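PDB 3NA7: HP0958 from Helicobacter pylori, which probably acts in flagellar biogenesis and export as a chaperone and post-transcriptional regulator, and contains a long coiled-coil hairpin and a zinc ribbon. Local coordinates for residues 11-16 / 167-172; 25-30 / 150-155; 32-37 / 143-148; 49-54 / 125-130; 74-79 / 101-106. One frame throughout, in Å; residues are numbered along the deposited sequence.

Contact 1 (11-16 / 167-172); sequences IEISHL and EDLVEK
No ring or other planar group joins L169 to E12, I13 and L16. E12 is the one of the four with a flat end, and it meets L169 through CB and not through its carboxylate. E12 CB lies 3.6 Å from L169 CD2. The rest is branched aliphatic packing. L169 carries it, with its side chain directed into the interface. Its CD2 methyl also touches L16 CD1 at 3.6 Å, where the two leucine side chains cross at about a right angle. One methyl thus bears on two successive turns of the other helix. I13 is met lower down the leucine. I13 CG1 packs on L169 CB at 3.9 Å, and the two side chains lie alongside, pointing opposite ways. The tip of I13 goes on to V170, with CD1 4.3 Å from V170 CG2. No hydrogen bond crosses the pair. On the far side of helix 4-22, S14 OG bonds back to I11 O at 3.0 Å. H15 N approaches that oxygen from the same face of the carbonyl plane, so it takes two donors. Y181 of helix 175-188 covers I13 and S14, and Y178 touches V170. The two helices run antiparallel at 155°, with axes 9.9 Å apart. L169 seated among E12, I13 and L16 is consistent with knobs-into-holes packing, as in an antiparallel coiled coil, here at the end where helix 91-171 finishes.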
# COMPACT_ATOMS: atom_id res chain seq x y z
N ILE A 11 4.97 27.61 24.00
CA ILE A 11 4.66 27.93 22.60
C ILE A 11 5.92 27.80 21.75
O ILE A 11 5.88 27.14 20.72
CB ILE A 11 3.93 29.30 22.41
CG1 ILE A 11 2.51 29.21 22.96
CG2 ILE A 11 3.88 29.69 20.90
CD1 ILE A 11 1.88 30.56 23.37
N GLU A 12 7.04 28.40 22.17
CA GLU A 12 8.29 28.20 21.43
C GLU A 12 8.64 26.72 21.29
O GLU A 12 8.98 26.28 20.21
CB GLU A 12 9.49 28.92 22.07
CG GLU A 12 9.27 30.38 22.44
CD GLU A 12 10.58 31.15 22.58
OE1 GLU A 12 11.12 31.61 21.54
OE2 GLU A 12 11.07 31.30 23.72
N ILE A 13 8.56 25.95 22.38
CA ILE A 13 8.94 24.54 22.30
C ILE A 13 8.01 23.76 21.36
O ILE A 13 8.48 22.96 20.56
CB ILE A 13 9.02 23.85 23.68
CG1 ILE A 13 10.12 24.48 24.54
CG2 ILE A 13 9.28 22.33 23.53
CD1 ILE A 13 9.85 24.41 26.03
N SER A 14 6.71 24.01 21.46
CA SER A 14 5.70 23.28 20.70
C SER A 14 5.83 23.56 19.21
O SER A 14 5.50 22.70 18.39
CB SER A 14 4.28 23.63 21.16
OG SER A 14 3.87 24.89 20.63
N HIS A 15 6.32 24.74 18.87
CA HIS A 15 6.60 25.04 17.46
C HIS A 15 7.78 24.26 16.90
O HIS A 15 7.77 23.88 15.73
CB HIS A 15 6.73 26.56 17.20
CG HIS A 15 5.40 27.24 17.07
ND1 HIS A 15 5.08 28.38 17.77
CD2 HIS A 15 4.31 26.93 16.33
CE1 HIS A 15 3.84 28.74 17.48
NE2 HIS A 15 3.35 27.87 16.60
N LEU A 16 8.80 24.04 17.73
CA LEU A 16 9.95 23.23 17.32
C LEU A 16 9.57 21.74 17.21
O LEU A 16 10.07 21.04 16.35
CB LEU A 16 11.13 23.40 18.28
CG LEU A 16 11.78 24.78 18.40
CD1 LEU A 16 12.89 24.71 19.41
CD2 LEU A 16 12.33 25.28 17.08
N GLU A 167 16.40 21.23 23.07
CA GLU A 167 17.15 20.92 24.28
C GLU A 167 17.46 22.23 25.01
O GLU A 167 17.14 22.37 26.19
CB GLU A 167 18.46 20.19 23.96
CG GLU A 167 18.29 18.78 23.39
CD GLU A 167 19.61 18.09 23.07
OE1 GLU A 167 20.47 18.70 22.39
OE2 GLU A 167 19.79 16.94 23.49
N ASP A 168 18.04 23.18 24.28
CA ASP A 168 18.40 24.50 24.81
C ASP A 168 17.20 25.20 25.43
O ASP A 168 17.30 25.67 26.57
CB ASP A 168 19.03 25.38 23.73
CG ASP A 168 20.39 24.88 23.28
OD1 ASP A 168 21.04 24.12 24.04
OD2 ASP A 168 20.83 25.25 22.16
N LEU A 169 16.07 25.23 24.72
CA LEU A 169 14.84 25.80 25.28
C LEU A 169 14.28 25.05 26.52
O LEU A 169 13.83 25.68 27.48
CB LEU A 169 13.75 25.94 24.21
CG LEU A 169 13.71 27.09 23.17
CD1 LEU A 169 15.01 27.30 22.34
CD2 LEU A 169 12.51 26.89 22.23
N VAL A 170 14.31 23.72 26.49
CA VAL A 170 13.72 22.90 27.57
C VAL A 170 14.52 23.09 28.86
O VAL A 170 13.96 23.17 29.94
CB VAL A 170 13.69 21.40 27.22
CG1 VAL A 170 13.41 20.57 28.47
CG2 VAL A 170 12.63 21.10 26.14
N GLU A 171 15.82 23.20 28.70
CA GLU A 171 16.77 23.37 29.77
C GLU A 171 16.48 24.64 30.55
O GLU A 171 16.76 24.69 31.75
CB GLU A 171 18.20 23.36 29.20
CG GLU A 171 19.31 23.17 30.22
CD GLU A 171 19.89 24.48 30.72
OE1 GLU A 171 20.49 25.19 29.89
OE2 GLU A 171 19.76 24.79 31.93
N LYS A 172 15.92 25.65 29.88
CA LYS A 172 15.55 26.92 30.51
C LYS A 172 14.12 26.92 31.04
O LYS A 172 13.66 27.94 31.53
CB LYS A 172 15.67 28.10 29.53
CG LYS A 172 17.01 28.32 28.84
CD LYS A 172 16.87 29.54 27.92
CE LYS A 172 17.70 29.43 26.64
NZ LYS A 172 19.17 29.57 26.85

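Contact 2 (25-30 / 150-155); sequences PLIREK and NEVKNI
I27 and V152 face each other with their CA atoms 5.8 Å apart, on helix segments that run almost exactly antiparallel at 172°. The core is aliphatic. I27 CG2 meets V152 CG2 at 3.8 Å, and those side chains cross at about a right angle. I27 CG1 lies beside I155 CG2 at 3.8 Å, the two isoleucines passing in opposite directions. I155 is the most engaged residue. Its CD1 methyl touches L26 CD2 at 3.8 Å. L26 and I155 cross obliquely. I155 CD1 also lies 3.9 Å from K30 CG. The lysine carries its charge on to E151. The turn at chi2 (-73°) sets CD aside, and K30 NZ lies 3.3 Å from E151 OE1. This is a salt bridge with a weak hydrogen bond. E151 OE2 stays farther from K30 NZ, at 3.9 Å, so one carboxylate oxygen does most of the pairing. Segment 25-30 lies in the first turns of helix 24-85, which follows helix 4-22 in the chain. There it pairs with segment 150-155 of helix 91-171, next to the pair 32-37 / 143-148 of the same two helices.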
# COMPACT_ATOMS: atom_id res chain seq x y z
N PRO A 25 6.30 14.38 6.37
CA PRO A 25 5.71 14.40 5.02
C PRO A 25 6.73 14.84 3.95
O PRO A 25 6.63 14.38 2.80
CB PRO A 25 4.58 15.43 5.12
CG PRO A 25 4.29 15.61 6.56
CD PRO A 25 5.37 14.94 7.38
N LEU A 26 7.68 15.70 4.32
CA LEU A 26 8.68 16.20 3.35
C LEU A 26 9.57 15.07 2.87
O LEU A 26 9.84 14.95 1.67
CB LEU A 26 9.52 17.35 3.93
CG LEU A 26 10.40 18.12 2.92
CD1 LEU A 26 9.61 18.71 1.74
CD2 LEU A 26 11.25 19.22 3.59
N ILE A 27 10.02 14.23 3.81
CA ILE A 27 10.85 13.08 3.44
C ILE A 27 10.07 12.16 2.51
O ILE A 27 10.58 11.73 1.46
CB ILE A 27 11.31 12.28 4.65
CG1 ILE A 27 12.17 13.16 5.56
CG2 ILE A 27 12.04 11.01 4.17
CD1 ILE A 27 12.78 12.42 6.76
N ARG A 28 8.84 11.86 2.91
CA ARG A 28 7.93 11.07 2.10
C ARG A 28 7.77 11.67 0.68
O ARG A 28 7.87 10.93 -0.30
CB ARG A 28 6.59 10.90 2.81
CG ARG A 28 5.60 9.97 2.10
CD ARG A 28 4.39 10.72 1.54
NE ARG A 28 3.71 11.50 2.59
CZ ARG A 28 2.68 12.33 2.38
NH1 ARG A 28 2.18 12.49 1.15
NH2 ARG A 28 2.15 12.99 3.41
N GLU A 29 7.54 12.99 0.58
CA GLU A 29 7.38 13.64 -0.73
C GLU A 29 8.63 13.46 -1.58
O GLU A 29 8.53 13.15 -2.74
CB GLU A 29 7.04 15.14 -0.63
CG GLU A 29 5.58 15.53 -0.33
CD GLU A 29 4.52 14.78 -1.15
OE1 GLU A 29 4.61 14.72 -2.39
OE2 GLU A 29 3.58 14.26 -0.53
N LYS A 30 9.80 13.66 -0.97
CA LYS A 30 11.08 13.50 -1.65
C LYS A 30 11.27 12.09 -2.24
O LYS A 30 11.81 11.96 -3.33
CB LYS A 30 12.23 13.81 -0.70
CG LYS A 30 12.30 15.26 -0.20
CD LYS A 30 12.76 16.19 -1.26
CE LYS A 30 13.07 17.57 -0.70
NZ LYS A 30 13.29 18.45 -1.86
N ASN A 150 20.44 11.80 -0.49
CA ASN A 150 21.17 12.99 -0.07
C ASN A 150 20.22 14.04 0.48
O ASN A 150 20.47 14.63 1.53
CB ASN A 150 21.97 13.57 -1.24
CG ASN A 150 22.72 14.84 -0.87
OD1 ASN A 150 23.46 14.90 0.13
ND2 ASN A 150 22.54 15.88 -1.69
N GLU A 151 19.12 14.24 -0.26
CA GLU A 151 18.04 15.15 0.13
C GLU A 151 17.44 14.78 1.48
O GLU A 151 17.21 15.65 2.31
CB GLU A 151 16.92 15.14 -0.92
CG GLU A 151 17.28 15.85 -2.23
CD GLU A 151 16.80 17.29 -2.28
OE1 GLU A 151 16.12 17.64 -3.27
OE2 GLU A 151 17.10 18.06 -1.33
N VAL A 152 17.17 13.49 1.66
CA VAL A 152 16.64 12.96 2.90
C VAL A 152 17.66 13.16 4.05
O VAL A 152 17.28 13.61 5.12
CB VAL A 152 16.20 11.48 2.74
CG1 VAL A 152 15.89 10.82 4.07
CG2 VAL A 152 14.97 11.37 1.83
N LYS A 153 18.93 12.85 3.81
CA LYS A 153 19.97 13.07 4.82
C LYS A 153 20.03 14.54 5.31
O LYS A 153 20.07 14.78 6.52
CB LYS A 153 21.32 12.59 4.30
CG LYS A 153 22.44 12.59 5.37
CD LYS A 153 23.75 12.07 4.79
CE LYS A 153 24.32 13.02 3.71
NZ LYS A 153 25.01 14.18 4.34
N ASN A 154 20.02 15.50 4.38
CA ASN A 154 19.96 16.93 4.73
C ASN A 154 18.75 17.29 5.58
O ASN A 154 18.85 18.16 6.45
CB ASN A 154 19.95 17.80 3.49
CG ASN A 154 21.28 17.82 2.77
OD1 ASN A 154 22.33 17.80 3.39
ND2 ASN A 154 21.23 17.85 1.44
N ILE A 155 17.62 16.65 5.31
CA ILE A 155 16.41 16.87 6.09
C ILE A 155 16.54 16.29 7.51
O ILE A 155 16.12 16.93 8.49
CB ILE A 155 15.15 16.34 5.37
CG1 ILE A 155 14.86 17.15 4.10
CG2 ILE A 155 13.92 16.46 6.28
CD1 ILE A 155 13.88 16.46 3.15

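Contact 3 (32-37 / 143-148); sequences KDLDKA and ELESLV
Apolar packing between L34 and its partners L144 and V148 makes most of this contact. L34 CD2 approaches V148 CG1 at 4.0 Å, the two side chains meeting at a slant. Nearer the backbones, L34 CB and L144 CB come within 4.3 Å. The second kind of contact is side chain against main chain. L144 CD1 lies 3.7 Å from the backbone N of L34 and equally close to D33 CB. The methyl therefore sits over the start of the turn. Of the D33 side chain it meets CB, not the carboxylate. Helix 24-85 is kinked here, where the N atoms of D33 and L34 lack a bond to the preceding turn. The partner helix is kinked too, where the N atoms of S146 and L147 lack such a bond. Polar groups contribute little across the pair, and no hydrogen bond joins the segments. E145 brings OE1 to 4.3 Å from L34 CD2, a carboxylate oxygen beside a methyl. D35 forms a salt bridge with R31 and K36 one with D40, both along their own helix. The segment axes approach to 9.5 Å and make an angle of 141°, clearly off antiparallel. Both kinks lie in the two long helices of the hairpin, 24-85 and 91-171. Earlier along helix 91-171, A141 also touches L34, and L140 touches A37.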
# COMPACT_ATOMS: atom_id res chain seq x y z
N LYS A 32 8.74 10.00 -3.05
CA LYS A 32 7.52 9.50 -3.72
C LYS A 32 7.77 8.80 -5.07
O LYS A 32 7.26 7.73 -5.32
CB LYS A 32 6.45 10.59 -3.85
CG LYS A 32 5.15 10.11 -4.59
CD LYS A 32 4.17 11.27 -4.85
CE LYS A 32 3.02 10.86 -5.81
NZ LYS A 32 2.05 12.01 -6.02
N ASP A 33 8.56 9.41 -5.95
CA ASP A 33 8.82 8.83 -7.29
C ASP A 33 9.66 7.57 -7.16
O ASP A 33 9.40 6.56 -7.83
CB ASP A 33 9.56 9.85 -8.16
CG ASP A 33 8.68 10.98 -8.67
OD1 ASP A 33 7.44 10.86 -8.67
OD2 ASP A 33 9.26 12.00 -9.09
N LEU A 34 10.66 7.61 -6.29
CA LEU A 34 11.49 6.45 -6.02
C LEU A 34 10.72 5.28 -5.40
O LEU A 34 10.85 4.16 -5.90
CB LEU A 34 12.72 6.80 -5.17
CG LEU A 34 13.53 5.60 -4.65
CD1 LEU A 34 14.09 4.76 -5.80
CD2 LEU A 34 14.66 6.00 -3.67
N ASP A 35 9.93 5.52 -4.34
CA ASP A 35 9.12 4.44 -3.73
C ASP A 35 8.08 3.90 -4.71
O ASP A 35 7.80 2.69 -4.73
CB ASP A 35 8.41 4.92 -2.46
CG ASP A 35 9.37 5.24 -1.31
OD1 ASP A 35 10.50 4.70 -1.25
OD2 ASP A 35 8.96 6.05 -0.45
N LYS A 36 7.54 4.77 -5.55
CA LYS A 36 6.62 4.33 -6.62
C LYS A 36 7.28 3.31 -7.58
O LYS A 36 6.72 2.24 -7.85
CB LYS A 36 6.07 5.53 -7.39
CG LYS A 36 5.12 5.18 -8.52
CD LYS A 36 3.67 5.11 -8.07
CE LYS A 36 2.80 4.36 -9.11
NZ LYS A 36 3.12 4.75 -10.53
N ALA A 37 8.48 3.63 -8.04
CA ALA A 37 9.24 2.74 -8.92
C ALA A 37 9.54 1.41 -8.25
O ALA A 37 9.23 0.35 -8.80
CB ALA A 37 10.53 3.41 -9.41
N GLU A 143 18.51 5.82 -11.15
CA GLU A 143 18.67 7.24 -11.45
C GLU A 143 18.30 8.13 -10.25
O GLU A 143 19.07 9.00 -9.86
CB GLU A 143 17.85 7.61 -12.70
CG GLU A 143 17.82 9.12 -13.06
CD GLU A 143 16.74 9.46 -14.09
OE1 GLU A 143 15.69 8.76 -14.09
OE2 GLU A 143 16.92 10.42 -14.89
N LEU A 144 17.13 7.89 -9.68
CA LEU A 144 16.58 8.70 -8.58
C LEU A 144 17.29 8.61 -7.24
O LEU A 144 17.28 9.56 -6.46
CB LEU A 144 15.10 8.36 -8.37
CG LEU A 144 14.21 8.61 -9.58
CD1 LEU A 144 12.75 8.32 -9.24
CD2 LEU A 144 14.37 10.06 -10.10
N GLU A 145 17.93 7.48 -6.99
CA GLU A 145 18.35 7.11 -5.64
C GLU A 145 19.46 7.98 -5.04
O GLU A 145 19.48 8.24 -3.83
CB GLU A 145 18.73 5.63 -5.62
CG GLU A 145 19.25 5.10 -4.30
CD GLU A 145 19.02 3.59 -4.12
OE1 GLU A 145 17.85 3.15 -4.25
OE2 GLU A 145 19.99 2.85 -3.84
N SER A 146 20.41 8.42 -5.88
CA SER A 146 21.58 9.16 -5.37
C SER A 146 21.13 10.45 -4.68
O SER A 146 21.44 10.68 -3.49
CB SER A 146 22.60 9.43 -6.49
OG SER A 146 23.78 10.05 -5.97
N LEU A 147 20.36 11.26 -5.41
CA LEU A 147 19.83 12.52 -4.94
C LEU A 147 18.81 12.38 -3.81
O LEU A 147 18.88 13.07 -2.78
CB LEU A 147 19.19 13.29 -6.11
CG LEU A 147 18.57 14.67 -5.84
CD1 LEU A 147 19.61 15.67 -5.25
CD2 LEU A 147 17.87 15.25 -7.08
N VAL A 148 17.84 11.49 -4.02
CA VAL A 148 16.79 11.32 -3.04
C VAL A 148 17.40 11.11 -1.65
O VAL A 148 16.99 11.78 -0.69
CB VAL A 148 15.85 10.15 -3.40
CG1 VAL A 148 15.05 9.67 -2.15
CG2 VAL A 148 14.94 10.56 -4.52

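Contact 4 (49-54 / 125-130)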
# COMPACT_ATOMS: atom_id res chain seq x y z
N LEU A 49 5.08 -14.06 -11.37
CA LEU A 49 4.98 -15.32 -10.63
C LEU A 49 3.54 -15.84 -10.56
O LEU A 49 3.31 -17.02 -10.68
CB LEU A 49 5.60 -15.20 -9.23
CG LEU A 49 7.13 -15.01 -9.17
CD1 LEU A 49 7.60 -14.51 -7.81
CD2 LEU A 49 7.90 -16.30 -9.54
N ASN A 50 2.57 -14.95 -10.37
CA ASN A 50 1.17 -15.34 -10.45
C ASN A 50 0.84 -15.92 -11.84
O ASN A 50 0.36 -17.04 -11.95
CB ASN A 50 0.25 -14.17 -10.11
CG ASN A 50 -1.22 -14.55 -10.21
OD1 ASN A 50 -1.78 -15.17 -9.29
ND2 ASN A 50 -1.84 -14.24 -11.35
N LEU A 51 1.13 -15.18 -12.89
CA LEU A 51 0.96 -15.72 -14.22
C LEU A 51 1.65 -17.08 -14.41
O LEU A 51 1.16 -17.89 -15.20
CB LEU A 51 1.45 -14.75 -15.28
CG LEU A 51 0.64 -13.51 -15.57
CD1 LEU A 51 1.55 -12.48 -16.28
CD2 LEU A 51 -0.60 -13.83 -16.40
N GLU A 52 2.75 -17.35 -13.70
CA GLU A 52 3.37 -18.66 -13.80
C GLU A 52 2.54 -19.75 -13.13
O GLU A 52 2.46 -20.85 -13.66
CB GLU A 52 4.82 -18.70 -13.29
CG GLU A 52 5.59 -20.00 -13.71
CD GLU A 52 5.88 -20.13 -15.23
OE1 GLU A 52 5.73 -19.14 -15.97
OE2 GLU A 52 6.26 -21.22 -15.69
N GLU A 53 1.91 -19.45 -12.00
CA GLU A 53 0.97 -20.41 -11.39
C GLU A 53 -0.22 -20.69 -12.32
O GLU A 53 -0.65 -21.84 -12.45
CB GLU A 53 0.49 -19.96 -10.01
CG GLU A 53 1.57 -19.96 -8.91
CD GLU A 53 2.31 -21.30 -8.78
OE1 GLU A 53 1.76 -22.25 -8.17
OE2 GLU A 53 3.46 -21.40 -9.29
N GLU A 54 -0.74 -19.66 -12.99
CA GLU A 54 -1.85 -19.89 -13.92
C GLU A 54 -1.43 -20.72 -15.13
O GLU A 54 -2.20 -21.54 -15.60
CB GLU A 54 -2.52 -18.59 -14.34
CG GLU A 54 -3.18 -17.92 -13.18
CD GLU A 54 -3.39 -16.44 -13.37
OE1 GLU A 54 -3.11 -15.89 -14.47
OE2 GLU A 54 -3.83 -15.82 -12.39
N GLU A 125 3.62 -14.05 -23.10
CA GLU A 125 3.80 -12.71 -23.68
C GLU A 125 3.64 -11.62 -22.63
O GLU A 125 4.43 -10.67 -22.61
CB GLU A 125 2.83 -12.45 -24.83
CG GLU A 125 3.23 -13.09 -26.13
CD GLU A 125 2.04 -13.30 -27.09
OE1 GLU A 125 2.07 -14.30 -27.84
OE2 GLU A 125 1.09 -12.48 -27.09
N LYS A 126 2.63 -11.76 -21.76
CA LYS A 126 2.42 -10.78 -20.71
C LYS A 126 3.59 -10.78 -19.72
O LYS A 126 4.02 -9.72 -19.28
CB LYS A 126 1.09 -11.01 -19.98
CG LYS A 126 0.85 -10.10 -18.78
CD LYS A 126 0.71 -8.63 -19.24
CE LYS A 126 0.31 -7.71 -18.10
NZ LYS A 126 0.18 -6.34 -18.63
N GLN A 127 4.10 -11.96 -19.41
CA GLN A 127 5.29 -12.09 -18.58
C GLN A 127 6.50 -11.34 -19.18
O GLN A 127 7.24 -10.67 -18.43
CB GLN A 127 5.65 -13.55 -18.35
CG GLN A 127 4.68 -14.29 -17.43
CD GLN A 127 5.07 -15.73 -17.27
OE1 GLN A 127 5.41 -16.40 -18.25
NE2 GLN A 127 5.12 -16.21 -16.02
N GLU A 128 6.72 -11.49 -20.49
CA GLU A 128 7.84 -10.80 -21.18
C GLU A 128 7.66 -9.28 -21.10
O GLU A 128 8.60 -8.57 -20.78
CB GLU A 128 8.01 -11.25 -22.64
CG GLU A 128 8.26 -12.77 -22.85
CD GLU A 128 9.66 -13.25 -22.41
OE1 GLU A 128 10.56 -12.41 -22.10
OE2 GLU A 128 9.85 -14.48 -22.40
N ASP A 129 6.44 -8.81 -21.35
CA ASP A 129 6.08 -7.41 -21.10
C ASP A 129 6.47 -6.88 -19.73
O ASP A 129 7.22 -5.91 -19.62
CB ASP A 129 4.58 -7.22 -21.21
CG ASP A 129 4.18 -6.51 -22.45
OD1 ASP A 129 4.47 -5.28 -22.52
OD2 ASP A 129 3.55 -7.18 -23.31
N LEU A 130 5.91 -7.50 -18.70
CA LEU A 130 6.18 -7.15 -17.33
C LEU A 130 7.69 -7.12 -17.02
O LEU A 130 8.17 -6.25 -16.29
CB LEU A 130 5.48 -8.15 -16.39
CG LEU A 130 3.94 -8.12 -16.36
CD1 LEU A 130 3.38 -9.41 -15.68
CD2 LEU A 130 3.42 -6.83 -15.70
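K126 meets L51 with CG, near the base of its chain, and not with its charge. This CG, anti to the backbone N, lies 3.5 Å from L51 CD1, and the two side chains cross at about a right angle. The lysine end then leads away from the interface. Q127 comes next and does two jobs. Its CG packs on L51 CD1 at 3.8 Å. Its amide then spans to E52, with NE2 giving a hydrogen bond of 3.0 Å to E52 OE1. The bond is nearly straight at 163° and uses the anti lone pair of the oxygen. Amide and carboxylate are only 4° from coplanar, so both flat groups share a plane. Further bonds hold the amide in place: NE2 also serves I48 O, while OE1 accepts from K55. K55 forms a salt bridge with E52 OE1 as well, which ties the acid, amide and lysine into one network. L130 closes the walk. Its CD1 reaches L51 CD1 at 3.6 Å, and its side chain also touches K44, A47 and I48 of helix 24-85. L51 touches K126, Q127 and L130 on segments antiparallel at 169°. This is consistent with knobs-into-holes packing in the antiparallel coiled-coil hairpin, joined beside it by a polar network.

Contact 5 (74-79 / 101-106); sequences AKIASI and IAKERS
I76 points its CB at segment 101-106 and meets A102 with the next atom out. CG1, anti to the carbonyl carbon of I76 (chi1 -64°), lies 3.7 Å from A102 CB. The chain runs on extended to CD1 (chi2 170°), which comes down on the backbone of the other helix. There CD1 is 3.8 Å from A102 O and 3.9 Å from the backbone N of K103. The same methyl touches S106 CB at 4.1 Å, one turn further on. A102 and S106 thus each meet the isoleucine side chain with CB. I79, one turn after I76, adds a looser touch, its CD1 4.3 Å from A102 CB. No hydrogen bond crosses the two segments. S106 OG makes a weak one with N73, which precedes segment 74-79. The side chain of K103 borders the contact and lies about 6 Å from a bound magnesium ion. The axes are 9.7 Å apart and the segments antiparallel at 160°. The packing belongs to the antiparallel coiled-coil hairpin, near the turn between its long helices.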
# COMPACT_ATOMS: atom_id res chain seq x y z
N ALA A 74 -7.11 -44.42 -29.33
CA ALA A 74 -7.07 -45.88 -29.13
C ALA A 74 -8.44 -46.50 -29.41
O ALA A 74 -8.54 -47.59 -30.00
CB ALA A 74 -6.62 -46.24 -27.72
N LYS A 75 -9.50 -45.81 -29.01
CA LYS A 75 -10.86 -46.29 -29.30
C LYS A 75 -11.13 -46.27 -30.81
O LYS A 75 -11.65 -47.23 -31.39
CB LYS A 75 -11.89 -45.47 -28.51
CG LYS A 75 -13.33 -45.88 -28.73
CD LYS A 75 -13.68 -47.19 -28.03
CE LYS A 75 -14.90 -47.82 -28.68
NZ LYS A 75 -14.95 -49.30 -28.43
N ILE A 76 -10.74 -45.18 -31.47
CA ILE A 76 -10.85 -45.13 -32.93
C ILE A 76 -10.16 -46.34 -33.57
O ILE A 76 -10.80 -47.11 -34.29
CB ILE A 76 -10.36 -43.78 -33.49
CG1 ILE A 76 -11.27 -42.65 -32.97
CG2 ILE A 76 -10.38 -43.81 -35.01
CD1 ILE A 76 -10.79 -41.20 -33.22
N ALA A 77 -8.87 -46.52 -33.28
CA ALA A 77 -8.09 -47.68 -33.71
C ALA A 77 -8.83 -49.00 -33.46
O ALA A 77 -8.95 -49.87 -34.34
CB ALA A 77 -6.73 -47.70 -33.02
N SER A 78 -9.36 -49.16 -32.25
CA SER A 78 -10.09 -50.37 -31.91
C SER A 78 -11.37 -50.56 -32.74
O SER A 78 -11.74 -51.68 -33.07
CB SER A 78 -10.40 -50.42 -30.43
OG SER A 78 -11.42 -51.37 -30.21
N ILE A 79 -12.06 -49.46 -33.06
CA ILE A 79 -13.27 -49.53 -33.88
C ILE A 79 -12.93 -49.92 -35.31
O ILE A 79 -13.64 -50.71 -35.93
CB ILE A 79 -14.07 -48.20 -33.89
CG1 ILE A 79 -14.66 -47.93 -32.51
CG2 ILE A 79 -15.18 -48.24 -34.96
CD1 ILE A 79 -15.18 -46.52 -32.32
N ILE A 101 -18.63 -40.55 -34.01
CA ILE A 101 -18.76 -39.93 -32.68
C ILE A 101 -17.39 -39.81 -32.04
O ILE A 101 -17.03 -38.78 -31.48
CB ILE A 101 -19.76 -40.74 -31.77
CG1 ILE A 101 -21.22 -40.34 -32.05
CG2 ILE A 101 -19.49 -40.51 -30.29
CD1 ILE A 101 -21.99 -41.38 -32.81
N ALA A 102 -16.61 -40.88 -32.15
CA ALA A 102 -15.28 -40.92 -31.56
C ALA A 102 -14.35 -39.91 -32.23
O ALA A 102 -13.56 -39.27 -31.55
CB ALA A 102 -14.71 -42.32 -31.64
N LYS A 103 -14.44 -39.76 -33.55
CA LYS A 103 -13.72 -38.70 -34.30
C LYS A 103 -14.08 -37.31 -33.81
O LYS A 103 -13.20 -36.47 -33.66
CB LYS A 103 -14.03 -38.76 -35.80
CG LYS A 103 -12.94 -39.43 -36.65
CD LYS A 103 -13.46 -39.74 -38.08
CE LYS A 103 -12.38 -39.48 -39.15
NZ LYS A 103 -11.03 -39.99 -38.76
N GLU A 104 -15.37 -37.06 -33.59
CA GLU A 104 -15.79 -35.76 -33.09
C GLU A 104 -15.22 -35.47 -31.72
O GLU A 104 -14.79 -34.35 -31.48
CB GLU A 104 -17.32 -35.59 -33.10
CG GLU A 104 -17.81 -34.50 -34.05
CD GLU A 104 -17.13 -33.13 -33.85
OE1 GLU A 104 -17.36 -32.42 -32.84
OE2 GLU A 104 -16.36 -32.74 -34.76
N ARG A 105 -15.19 -36.46 -30.83
CA ARG A 105 -14.65 -36.25 -29.49
C ARG A 105 -13.15 -35.94 -29.59
O ARG A 105 -12.64 -35.05 -28.91
CB ARG A 105 -14.93 -37.43 -28.57
CG ARG A 105 -16.44 -37.70 -28.37
CD ARG A 105 -16.73 -38.71 -27.27
NE ARG A 105 -18.05 -38.45 -26.71
CZ ARG A 105 -19.08 -39.29 -26.73
NH1 ARG A 105 -18.96 -40.50 -27.27
NH2 ARG A 105 -20.24 -38.92 -26.21
N SER A 106 -12.47 -36.63 -30.49
CA SER A 106 -11.06 -36.34 -30.72
C SER A 106 -10.86 -34.93 -31.32
O SER A 106 -9.91 -34.23 -30.95
CB SER A 106 -10.40 -37.45 -31.55
OG SER A 106 -9.32 -36.93 -32.29

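How the contacts relate
The five contacts run in order along one hairpin, each pairing an earlier segment with helix 91-171. Contact 1 uses helix 4-22; the others use helix 24-85. Contacts 2 and 3 are neighbours, their centres 11 Å apart, and touch where K30 O packs on V148 CG2 at 3.6 Å. The angle between the segments falls from 172° in contact 2 to 141° in contact 3, where both helices are kinked. Contact 4 follows, its centre 26 Å from that of contact 3. Contacts 1 and 5 mark the extremes, with centres 91 Å apart. Contact 1 touches helix 175-188, which precedes the zinc-binding C201, C204, C225 and C228 in the chain. Contact 5 lies near the magnesium ion.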